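Putative protein (Aquifex aeolicus, PDB 1T6T) is of unknown function but carries a Toprim domain of the RNase M5-like type, so it probably acts on nucleic acid. Local coordinates at residues V23-G28 with V65-D70. Numbering follows the deposited sequence.
Sequences VILVEG and VILLFD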
# COMPACT_ATOMS: atom_id res chain seq x y z
N VAL B 23 15.48 -1.06 12.42
CA VAL B 23 14.96 -1.49 11.13
C VAL B 23 14.13 -0.37 10.52
O VAL B 23 13.40 0.34 11.22
CB VAL B 23 14.06 -2.74 11.27
CG1 VAL B 23 13.57 -3.18 9.89
CG2 VAL B 23 14.84 -3.87 11.91
N ILE B 24 14.24 -0.22 9.21
CA ILE B 24 13.50 0.80 8.49
C ILE B 24 12.28 0.15 7.85
O ILE B 24 12.39 -0.93 7.25
CB ILE B 24 14.37 1.42 7.37
CG1 ILE B 24 15.55 2.17 7.99
CG2 ILE B 24 13.51 2.33 6.48
CD1 ILE B 24 16.63 2.56 7.00
N LEU B 25 11.13 0.80 7.97
CA LEU B 25 9.90 0.29 7.38
C LEU B 25 9.43 1.22 6.27
O LEU B 25 9.32 2.43 6.47
CB LEU B 25 8.79 0.18 8.43
CG LEU B 25 9.01 -0.71 9.66
CD1 LEU B 25 7.70 -0.84 10.42
CD2 LEU B 25 9.51 -2.08 9.23
N VAL B 26 9.18 0.65 5.10
CA VAL B 26 8.70 1.42 3.96
C VAL B 26 7.49 0.69 3.41
O VAL B 26 7.19 -0.43 3.81
CB VAL B 26 9.77 1.57 2.83
CG1 VAL B 26 10.98 2.32 3.37
CG2 VAL B 26 10.17 0.20 2.29
N GLU B 27 6.79 1.33 2.48
CA GLU B 27 5.60 0.74 1.91
C GLU B 27 5.87 -0.25 0.80
O GLU B 27 5.37 -1.38 0.83
CB GLU B 27 4.70 1.85 1.37
CG GLU B 27 3.21 1.62 1.58
CD GLU B 27 2.74 0.31 1.00
OE1 GLU B 27 2.78 0.15 -0.24
OE2 GLU B 27 2.32 -0.56 1.80
N GLY B 28 6.67 0.15 -0.18
CA GLY B 28 6.91 -0.73 -1.31
C GLY B 28 8.29 -1.27 -1.60
O GLY B 28 9.31 -0.80 -1.09
N VAL B 65 12.31 0.87 15.51
CA VAL B 65 11.88 0.88 14.13
C VAL B 65 11.82 2.30 13.58
O VAL B 65 11.23 3.19 14.20
CB VAL B 65 10.49 0.24 13.96
CG1 VAL B 65 10.05 0.34 12.51
CG2 VAL B 65 10.52 -1.21 14.40
N ILE B 66 12.43 2.51 12.42
CA ILE B 66 12.40 3.81 11.77
C ILE B 66 11.28 3.78 10.72
O ILE B 66 11.32 2.98 9.79
CB ILE B 66 13.75 4.09 11.06
CG1 ILE B 66 14.87 4.20 12.11
CG2 ILE B 66 13.64 5.37 10.24
CD1 ILE B 66 16.26 4.25 11.51
N LEU B 67 10.28 4.63 10.90
CA LEU B 67 9.16 4.68 9.95
C LEU B 67 9.51 5.61 8.79
O LEU B 67 9.84 6.77 9.01
CB LEU B 67 7.89 5.17 10.64
CG LEU B 67 7.38 4.32 11.80
CD1 LEU B 67 6.06 4.89 12.30
CD2 LEU B 67 7.20 2.87 11.35
N LEU B 68 9.45 5.09 7.57
CA LEU B 68 9.76 5.89 6.39
C LEU B 68 8.72 5.75 5.30
O LEU B 68 9.03 5.35 4.19
CB LEU B 68 11.11 5.51 5.80
CG LEU B 68 12.35 6.32 6.18
CD1 LEU B 68 13.46 5.99 5.18
CD2 LEU B 68 12.05 7.82 6.15
N PHE B 69 7.47 6.09 5.62
CA PHE B 69 6.41 6.02 4.63
C PHE B 69 6.34 7.36 3.90
O PHE B 69 6.79 8.38 4.42
CB PHE B 69 5.09 5.69 5.31
CG PHE B 69 5.10 4.34 5.96
CD1 PHE B 69 5.09 3.19 5.19
CD2 PHE B 69 5.19 4.22 7.35
CE1 PHE B 69 5.16 1.93 5.78
CE2 PHE B 69 5.27 2.97 7.95
CZ PHE B 69 5.26 1.82 7.17
N ASP B 70 5.79 7.35 2.69
CA ASP B 70 5.69 8.57 1.91
C ASP B 70 4.94 9.66 2.66
O ASP B 70 4.18 9.38 3.59
CB ASP B 70 5.02 8.29 0.56
CG ASP B 70 5.80 7.30 -0.28
OD1 ASP B 70 7.02 7.16 -0.05
OD2 ASP B 70 5.21 6.67 -1.18
O HOH W 1 7.43 4.10 1.95
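Leu25 and Val65 meet on one face of two neighbouring parallel strands, where the two side chains run roughly perpendicular. CB of Leu25 lies 4.1 Å from Phe69 CZ. Leu25 CG is pressed against Val65 CG1 at 3.2 Å, closer than normal carbon-carbon packing. Leu25 CD1 is also pressed close to the same methyl and lies 3.9 Å from Leu67 CD2. CD2 approaches Val65 CG1 more loosely. Val65 CG1 stands anti to its backbone N (chi1 176°), which turns it toward Leu25.

The backbones are laced by three hydrogen bonds. Ile66 N donates to Val23 O at 2.7 Å, and Ile66 O accepts from Leu25 N. Ile66 thus uses both its N-H and its carbonyl on the same neighbour, as in a regular parallel ladder. The third bond, Leu68 N to Leu25 O, is more bent, at 149°. The same carbonyl oxygen sits over the centre of the Phe69 ring. Beyond it direct pairing gives way to a water, which accepts from Glu27 N and donates to Leu68 O.

On the other face Ile24 and Ile66 run alongside each other in the same direction, with Ile24 CG1 against Ile66 CB. Ile24 CG2 also reaches Leu68 CD1 at 3.9 Å, and Val26 CG1 packs alongside Leu68 CB.

These are the two central strands of the parallel sheet in the Toprim domain. Strand 43-45 flanks 23-26 and strand 92-94 flanks 64-67. Helix 8-18 covers the Ile24, Ile66 and Leu68 face through Leu15, Ala18 and Trp11. Helix 73-88 covers the Leu25, Leu67 and Phe69 face. Glu27 and Asp70 follow the strands at the C-terminal edge of the sheet, where the acidic residues of Toprim domains characteristically lie, and Glu27 packs on His74 of the second subunit.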